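Local coordinates for protein putative sortase (Streptococcus pneumoniae, PDB 2W1J) that probably acts as a pilus-associated class C sortase, a transpeptidase that joins pilin subunits covalently during pilus fibre assembly, at residues Asp22-Leu27 with His139-Val144; Glu55-Leu60 with Val80-Ala85. One frame throughout, in Å; residues are numbered along the deposited sequence.

Contact 1 (Asp22-Leu27 with His139-Val144); sequences DERMKL and HNIKEV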
ATOM      1  N   ASP A  22     -14.531 -15.363   0.836  1.00  4.56           N
ATOM      2  CA  ASP A  22     -15.693 -14.710   0.233  1.00  4.67           C
ATOM      3  C   ASP A  22     -16.321 -13.696   1.199  1.00  5.21           C
ATOM      4  O   ASP A  22     -16.700 -12.595   0.801  1.00  5.49           O
ATOM      5  CB  ASP A  22     -16.745 -15.745  -0.178  1.00  4.36           C
ATOM      6  CG  ASP A  22     -16.261 -16.706  -1.257  1.00  4.75           C
ATOM      7  OD1 ASP A  22     -15.438 -16.300  -2.106  1.00  5.29           O
ATOM      8  OD2 ASP A  22     -16.749 -17.863  -1.260  1.00  5.07           O
ATOM      9  N   GLU A  23     -16.473 -14.081   2.464  1.00  4.80           N
ATOM     10  CA  GLU A  23     -17.052 -13.182   3.469  1.00  5.60           C
ATOM     11  C   GLU A  23     -16.180 -11.941   3.654  1.00  5.94           C
ATOM     12  O   GLU A  23     -16.672 -10.807   3.715  1.00  6.71           O
ATOM     13  CB  GLU A  23     -17.202 -13.919   4.806  1.00  6.40           C
ATOM     14  CG  GLU A  23     -18.161 -15.107   4.777  1.00 10.66           C
ATOM     15  CD  GLU A  23     -18.270 -15.824   6.116  1.00 14.94           C
ATOM     16  OE1 GLU A  23     -17.306 -15.777   6.910  1.00 17.68           O
ATOM     17  OE2 GLU A  23     -19.325 -16.442   6.373  1.00 16.03           O
ATOM     18  N   ARG A  24     -14.881 -12.166   3.771  1.00  4.69           N
ATOM     19  CA  ARG A  24     -13.959 -11.071   4.022  1.00  4.95           C
ATOM     20  C   ARG A  24     -13.925 -10.100   2.851  1.00  5.77           C
ATOM     21  O   ARG A  24     -13.873  -8.884   3.049  1.00  6.61           O
ATOM     22  CB  ARG A  24     -12.568 -11.626   4.292  1.00  4.87           C
ATOM     23  CG  ARG A  24     -12.402 -12.340   5.625  1.00  5.39           C
ATOM     24  CD  ARG A  24     -11.107 -13.121   5.598  1.00  7.43           C
ATOM     25  NE  ARG A  24     -10.744 -13.702   6.888  1.00  7.35           N
ATOM     26  CZ  ARG A  24      -9.840 -13.172   7.703  1.00  8.05           C
ATOM     27  NH1 ARG A  24      -9.232 -12.035   7.375  1.00  8.12           N
ATOM     28  NH2 ARG A  24      -9.554 -13.769   8.853  1.00  8.74           N
ATOM     29  N   MET A  25     -13.951 -10.632   1.635  1.00  6.00           N
ATOM     30  CA  MET A  25     -13.915  -9.779   0.455  1.00  6.51           C
ATOM     31  C   MET A  25     -15.213  -8.988   0.303  1.00  6.99           C
ATOM     32  O   MET A  25     -15.195  -7.865  -0.191  1.00  7.79           O
ATOM     33  CB  MET A  25     -13.601 -10.599  -0.797  1.00  6.55           C
ATOM     34  CG  MET A  25     -12.188 -11.183  -0.780  1.00  6.46           C
ATOM     35  SD  MET A  25     -10.842  -9.984  -0.659  1.00  8.80           S
ATOM     36  CE  MET A  25     -11.014  -9.110  -2.216  1.00 12.41           C
ATOM     37  N   LYS A  26     -16.334  -9.562   0.723  1.00  6.05           N
ATOM     38  CA  LYS A  26     -17.593  -8.822   0.745  1.00  6.63           C
ATOM     39  C   LYS A  26     -17.443  -7.569   1.604  1.00  5.70           C
ATOM     40  O   LYS A  26     -17.833  -6.464   1.207  1.00  6.60           O
ATOM     41  CB  LYS A  26     -18.716  -9.697   1.315  1.00  7.42           C
ATOM     42  CG  LYS A  26     -20.043  -8.975   1.564  1.00  8.73           C
ATOM     43  CD  LYS A  26     -20.973  -9.821   2.418  1.00 12.86           C
ATOM     44  CE  LYS A  26     -21.135  -9.243   3.807  1.00 19.83           C
ATOM     45  NZ  LYS A  26     -22.132  -8.145   3.778  1.00 21.07           N
ATOM     46  N   LEU A  27     -16.874  -7.749   2.787  1.00  5.30           N
ATOM     47  CA  LEU A  27     -16.667  -6.624   3.697  1.00  5.22           C
ATOM     48  C   LEU A  27     -15.701  -5.596   3.127  1.00  5.39           C
ATOM     49  O   LEU A  27     -15.911  -4.393   3.256  1.00  6.12           O
ATOM     50  CB  LEU A  27     -16.175  -7.112   5.060  1.00  5.25           C
ATOM     51  CG  LEU A  27     -17.187  -7.969   5.824  1.00  5.76           C
ATOM     52  CD1 LEU A  27     -16.556  -8.622   7.048  1.00  9.13           C
ATOM     53  CD2 LEU A  27     -18.402  -7.145   6.213  1.00  6.66           C
ATOM     54  N   HIS A 139      -0.243  -8.331  -3.060  1.00  4.97           N
ATOM     55  CA  HIS A 139      -0.785  -9.607  -2.605  1.00  5.33           C
ATOM     56  C   HIS A 139      -1.810  -9.352  -1.525  1.00  5.36           C
ATOM     57  O   HIS A 139      -1.525  -8.635  -0.562  1.00  5.91           O
ATOM     58  CB  HIS A 139       0.325 -10.462  -1.986  1.00  5.28           C
ATOM     59  CG  HIS A 139       1.429 -10.830  -2.930  1.00  5.17           C
ATOM     60  ND1 HIS A 139       1.706 -12.138  -3.263  1.00  7.11           N
ATOM     61  CD2 HIS A 139       2.342 -10.072  -3.586  1.00  6.38           C
ATOM     62  CE1 HIS A 139       2.738 -12.171  -4.090  1.00  7.63           C
ATOM     63  NE2 HIS A 139       3.143 -10.930  -4.303  1.00  6.69           N
ATOM     64  N   ASN A 140      -2.987  -9.949  -1.667  1.00  4.59           N
ATOM     65  CA  ASN A 140      -3.983  -9.904  -0.603  1.00  4.53           C
ATOM     66  C   ASN A 140      -4.497 -11.313  -0.325  1.00  4.33           C
ATOM     67  O   ASN A 140      -3.994 -12.270  -0.915  1.00  4.55           O
ATOM     68  CB  ASN A 140      -5.088  -8.874  -0.892  1.00  4.75           C
ATOM     69  CG  ASN A 140      -5.910  -9.220  -2.116  1.00  4.77           C
ATOM     70  OD1 ASN A 140      -6.186 -10.391  -2.383  1.00  4.62           O
ATOM     71  ND2 ASN A 140      -6.326  -8.202  -2.853  1.00  5.20           N
ATOM     72  N   ILE A 141      -5.469 -11.455   0.570  1.00  4.29           N
ATOM     73  CA  ILE A 141      -5.935 -12.788   0.935  1.00  4.50           C
ATOM     74  C   ILE A 141      -6.537 -13.567  -0.234  1.00  4.47           C
ATOM     75  O   ILE A 141      -6.585 -14.797  -0.198  1.00  6.06           O
ATOM     76  CB  ILE A 141      -6.949 -12.768   2.098  1.00  4.47           C
ATOM     77  CG1 ILE A 141      -8.086 -11.779   1.811  1.00  5.64           C
ATOM     78  CG2 ILE A 141      -6.236 -12.429   3.397  1.00  5.46           C
ATOM     79  CD1 ILE A 141      -9.261 -11.881   2.781  1.00  7.89           C
ATOM     80  N   LYS A 142      -7.020 -12.856  -1.246  1.00  4.24           N
ATOM     81  CA  LYS A 142      -7.683 -13.479  -2.387  1.00  4.61           C
ATOM     82  C   LYS A 142      -6.730 -13.835  -3.527  1.00  4.18           C
ATOM     83  O   LYS A 142      -6.851 -14.907  -4.123  1.00  4.70           O
ATOM     84  CB  LYS A 142      -8.782 -12.545  -2.907  1.00  4.73           C
ATOM     85  CG  LYS A 142      -9.493 -13.035  -4.172  1.00  6.52           C
ATOM     86  CD  LYS A 142     -10.497 -11.998  -4.659  1.00 11.31           C
ATOM     87  CE  LYS A 142     -11.029 -12.337  -6.039  1.00 14.22           C
ATOM     88  NZ  LYS A 142     -11.895 -11.238  -6.561  1.00 18.46           N
ATOM     89  N   GLU A 143      -5.798 -12.946  -3.847  1.00  4.56           N
ATOM     90  CA  GLU A 143      -5.081 -13.067  -5.116  1.00  4.89           C
ATOM     91  C   GLU A 143      -3.844 -12.182  -5.133  1.00  5.11           C
ATOM     92  O   GLU A 143      -3.559 -11.469  -4.165  1.00  6.19           O
ATOM     93  CB  GLU A 143      -6.004 -12.691  -6.282  1.00  4.75           C
ATOM     94  CG  GLU A 143      -6.454 -11.233  -6.243  1.00  6.12           C
ATOM     95  CD  GLU A 143      -7.496 -10.910  -7.292  1.00  7.23           C
ATOM     96  OE1 GLU A 143      -7.483 -11.529  -8.381  1.00 11.01           O
ATOM     97  OE2 GLU A 143      -8.353 -10.050  -7.024  1.00  8.97           O
ATOM     98  N   VAL A 144      -3.121 -12.239  -6.244  1.00  4.85           N
ATOM     99  CA  VAL A 144      -2.032 -11.318  -6.510  1.00  5.33           C
ATOM    100  C   VAL A 144      -2.478 -10.396  -7.640  1.00  4.66           C
ATOM    101  O   VAL A 144      -2.987 -10.864  -8.662  1.00  6.26           O
ATOM    102  CB  VAL A 144      -0.769 -12.091  -6.936  1.00  5.84           C
ATOM    103  CG1 VAL A 144       0.385 -11.125  -7.186  1.00  7.66           C
ATOM    104  CG2 VAL A 144      -0.391 -13.112  -5.872  1.00  7.45           C
TER
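Ile-141 and Lys-142, at the tip of a hairpin, meet Arg-24 and Met-25 of helix 18-33. Asn-140 shapes this tip. Its OD1 accepts two backbone N-H groups, from Lys-142 N at 2.8 Å and from Glu-143 N at 3.0 Å. They reach OD1 from opposite faces of the amide plane. The first bond makes an Asx turn, the second an Asx motif. Asn-140 N also bonds to Glu-143 O and closes the loop. The amide ND2 is turned to Pro-102 O.

Ile-141 is buried. Its CG1 lies between the backbone N and the carbonyl carbon (chi1 52°), and CD1 extends toward the helix. CD1 lies 3.6 Å from Arg-24 CD and is equally close to Arg-24 CB. The two side chains cross at about a right angle. Further back, CG1 lies 4.1 Å from Met-25 SD.

Lys-142 offers its aliphatic chain, which runs extended from CG. Met-25 bends at chi2 and chi3, which brings SD to 4.0 Å from Lys-142 CB and CE to 3.8 Å from Lys-142 CD. The ammonium group lies beyond this contact, in a long salt bridge to Glu-143.

The contact is thus apolar, although two of its four residues are charged. Arg-24 and Lys-142 touch with their methylene groups. The guanidinium is directed to Asp-20 through NE. Its NH1 bonds to Met-59 O and Glu-61 O tie the helix to another loop. Dispersion and burial of Ile-141 therefore hold helix 18-33 to the hairpin, while the Asn-140 OD1 bonds shape the hairpin turn.

Contact 2 (Glu55-Leu60 with Val80-Ala85); sequences EYARML and VYAGTA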
ATOM      1  N   GLU A  55      -8.086  -0.171  12.905  1.00 14.18           N
ATOM      2  CA  GLU A  55      -8.972  -1.331  12.916  1.00 14.52           C
ATOM      3  C   GLU A  55      -9.803  -1.461  11.645  1.00 14.65           C
ATOM      4  O   GLU A  55     -10.594  -2.394  11.511  1.00 15.43           O
ATOM      5  CB  GLU A  55      -9.909  -1.273  14.127  1.00 15.07           C
ATOM      6  CG  GLU A  55      -9.195  -1.198  15.471  1.00 17.96           C
ATOM      7  CD  GLU A  55     -10.142  -1.308  16.656  1.00 22.01           C
ATOM      8  OE1 GLU A  55     -10.845  -2.337  16.778  1.00 24.32           O
ATOM      9  OE2 GLU A  55     -10.171  -0.370  17.479  1.00 25.02           O
ATOM     10  N   TYR A  56      -9.619  -0.533  10.711  1.00 13.94           N
ATOM     11  CA  TYR A  56     -10.530  -0.417   9.576  1.00 14.48           C
ATOM     12  C   TYR A  56     -10.363  -1.506   8.515  1.00 14.55           C
ATOM     13  O   TYR A  56     -11.248  -1.691   7.677  1.00 16.11           O
ATOM     14  CB  TYR A  56     -10.412   0.962   8.931  1.00 13.99           C
ATOM     15  CG  TYR A  56      -9.064   1.226   8.307  1.00 13.76           C
ATOM     16  CD1 TYR A  56      -8.794   0.840   7.002  1.00 15.16           C
ATOM     17  CD2 TYR A  56      -8.053   1.839   9.031  1.00 12.44           C
ATOM     18  CE1 TYR A  56      -7.558   1.080   6.428  1.00 13.36           C
ATOM     19  CE2 TYR A  56      -6.813   2.081   8.469  1.00 13.03           C
ATOM     20  CZ  TYR A  56      -6.566   1.699   7.164  1.00 12.27           C
ATOM     21  OH  TYR A  56      -5.323   1.947   6.621  1.00 13.71           O
ATOM     22  N   ALA A  57      -9.255  -2.236   8.571  1.00 13.24           N
ATOM     23  CA  ALA A  57      -8.949  -3.246   7.558  1.00 13.39           C
ATOM     24  C   ALA A  57      -8.900  -4.664   8.115  1.00 12.39           C
ATOM     25  O   ALA A  57      -8.323  -5.558   7.493  1.00 12.19           O
ATOM     26  CB  ALA A  57      -7.621  -2.903   6.862  1.00 13.97           C
ATOM     27  N   ARG A  58      -9.519  -4.893   9.273  1.00 10.80           N
ATOM     28  CA  ARG A  58      -9.463  -6.207   9.915  1.00 10.95           C
ATOM     29  C   ARG A  58      -9.899  -7.351   9.002  1.00 10.02           C
ATOM     30  O   ARG A  58      -9.367  -8.457   9.087  1.00 10.02           O
ATOM     31  CB  ARG A  58     -10.257  -6.222  11.225  1.00 10.72           C
ATOM     32  CG  ARG A  58      -9.652  -5.357  12.327  1.00 14.02           C
ATOM     33  CD  ARG A  58     -10.416  -5.521  13.626  1.00 19.06           C
ATOM     34  NE  ARG A  58     -10.122  -6.803  14.259  1.00 23.18           N
ATOM     35  CZ  ARG A  58     -10.791  -7.299  15.294  1.00 24.01           C
ATOM     36  NH1 ARG A  58     -11.802  -6.621  15.822  1.00 25.90           N
ATOM     37  NH2 ARG A  58     -10.448  -8.475  15.803  1.00 25.88           N
ATOM     38  N   MET A  59     -10.865  -7.085   8.128  1.00 10.04           N
ATOM     39  CA  MET A  59     -11.378  -8.132   7.245  1.00 10.65           C
ATOM     40  C   MET A  59     -10.312  -8.686   6.295  1.00  9.83           C
ATOM     41  O   MET A  59     -10.404  -9.831   5.855  1.00  9.97           O
ATOM     42  CB  MET A  59     -12.611  -7.653   6.463  1.00 10.92           C
ATOM     43  CG  MET A  59     -12.311  -6.835   5.211  1.00 12.69           C
ATOM     44  SD  MET A  59     -11.624  -5.195   5.536  1.00 12.55           S
ATOM     45  CE  MET A  59     -13.090  -4.238   5.924  1.00 14.12           C
ATOM     46  N   LEU A  60      -9.301  -7.876   5.991  1.00 10.05           N
ATOM     47  CA  LEU A  60      -8.246  -8.272   5.055  1.00  9.76           C
ATOM     48  C   LEU A  60      -7.030  -8.863   5.762  1.00 10.24           C
ATOM     49  O   LEU A  60      -6.092  -9.331   5.110  1.00 10.51           O
ATOM     50  CB  LEU A  60      -7.810  -7.070   4.213  1.00 10.16           C
ATOM     51  CG  LEU A  60      -8.819  -6.625   3.151  1.00 10.27           C
ATOM     52  CD1 LEU A  60      -8.255  -5.465   2.342  1.00 10.72           C
ATOM     53  CD2 LEU A  60      -9.176  -7.795   2.225  1.00 10.97           C
ATOM     54  N   VAL A  80       2.285  -5.363   4.464  1.00  5.93           N
ATOM     55  CA  VAL A  80       1.503  -4.136   4.541  1.00  5.52           C
ATOM     56  C   VAL A  80       0.570  -4.221   5.741  1.00  5.75           C
ATOM     57  O   VAL A  80      -0.166  -5.204   5.901  1.00  6.32           O
ATOM     58  CB  VAL A  80       0.659  -3.928   3.253  1.00  5.77           C
ATOM     59  CG1 VAL A  80      -0.207  -2.693   3.382  1.00  6.69           C
ATOM     60  CG2 VAL A  80       1.554  -3.836   2.026  1.00  6.74           C
ATOM     61  N   TYR A  81       0.609  -3.194   6.584  1.00  5.62           N
ATOM     62  CA  TYR A  81      -0.249  -3.115   7.766  1.00  5.87           C
ATOM     63  C   TYR A  81      -1.225  -1.969   7.602  1.00  6.26           C
ATOM     64  O   TYR A  81      -0.979  -1.056   6.815  1.00  7.60           O
ATOM     65  CB  TYR A  81       0.586  -2.873   9.027  1.00  6.66           C
ATOM     66  CG  TYR A  81       1.564  -3.983   9.300  1.00  7.09           C
ATOM     67  CD1 TYR A  81       2.847  -3.953   8.779  1.00  9.16           C
ATOM     68  CD2 TYR A  81       1.192  -5.082  10.063  1.00  9.83           C
ATOM     69  CE1 TYR A  81       3.737  -4.985   9.019  1.00 10.52           C
ATOM     70  CE2 TYR A  81       2.072  -6.115  10.303  1.00 11.98           C
ATOM     71  CZ  TYR A  81       3.339  -6.065   9.774  1.00 12.05           C
ATOM     72  OH  TYR A  81       4.212  -7.101  10.026  1.00 16.20           O
ATOM     73  N   ALA A  82      -2.324  -2.011   8.350  1.00  6.29           N
ATOM     74  CA  ALA A  82      -3.291  -0.922   8.339  1.00  5.99           C
ATOM     75  C   ALA A  82      -2.727   0.346   8.979  1.00  6.43           C
ATOM     76  O   ALA A  82      -2.059   0.295  10.012  1.00  6.83           O
ATOM     77  CB  ALA A  82      -4.572  -1.344   9.039  1.00  6.58           C
ATOM     78  N   GLY A  83      -3.016   1.484   8.362  1.00  6.34           N
ATOM     79  CA  GLY A  83      -2.571   2.773   8.884  1.00  7.29           C
ATOM     80  C   GLY A  83      -1.090   3.016   8.688  1.00  6.49           C
ATOM     81  O   GLY A  83      -0.377   2.192   8.104  1.00  6.76           O
ATOM     82  N   THR A  84      -0.624   4.148   9.204  1.00  7.01           N
ATOM     83  CA  THR A  84       0.737   4.588   8.945  1.00  8.15           C
ATOM     84  C   THR A  84       1.414   5.076  10.219  1.00  8.60           C
ATOM     85  O   THR A  84       2.322   5.904  10.167  1.00  9.26           O
ATOM     86  CB  THR A  84       0.790   5.702   7.870  1.00  7.95           C
ATOM     87  OG1 THR A  84      -0.120   6.752   8.211  1.00  8.79           O
ATOM     88  CG2 THR A  84       0.406   5.146   6.495  1.00  8.90           C
ATOM     89  N   ALA A  85       0.974   4.554  11.359  1.00  8.37           N
ATOM     90  CA  ALA A  85       1.597   4.887  12.640  1.00  8.53           C
ATOM     91  C   ALA A  85       3.091   4.565  12.640  1.00  8.71           C
ATOM     92  O   ALA A  85       3.555   3.718  11.886  1.00  8.85           O
ATOM     93  CB  ALA A  85       0.892   4.158  13.774  1.00  9.00           C
TER
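Tyr-56 reaches across to Ala-82 and Gly-83 and meets them with the far part of its ring. Its CG sits between the backbone N and the carbonyl carbon (chi1 65°), and the ring extends from there to the other segment. Both partners lie oblique to the ring. Ala-82 CB is 4.1 Å from Tyr-56 CZ. The hydroxyl goes further and accepts the backbone N-H of Gly-83, with N 2.9 Å from OH and an N-H...O angle of 146°. Gly-83 has positive phi (74°), and the chain turns here.

Ala-57 follows Tyr-56 in a type I turn and points its methyl toward the strand. Its CB meets Ala-82 CB at 4.1 Å, so the Ala-82 methyl touches both the tyrosine ring and the second alanine. Met-66 of strand 65-71 packs against both methyls.

Tyr-56 OH also bonds to His-95 ND1. One hydroxyl thus joins the 55-60 loop, the backbone at Gly-83 and a residue of strand 93-95. These two bonds hold the hydroxyl end of the ring beside the small apolar patch of Ala-57, Ala-82 and Met-66, where the loop meets the sortase beta core.

In the fold
From the N terminus, helix 18-33 follows helix 5-15 and supplies one side of contact 1. The chain then passes through the loop 55-60, strand 65-71 and strand 76-82, where contact 2 closes a short loop. It goes on to the hairpin between strands 135-139 and 144-155, where contact 1 closes a much longer one. Contact 2 therefore falls wholly within the span of contact 1. Their centres are about 14 Å apart, and they touch. Leu-27 packs on Met-59, and Ile-141 packs on Leu-60 O. Loop 55-60 thus bridges helix 18-33, the hairpin and the sortase beta core.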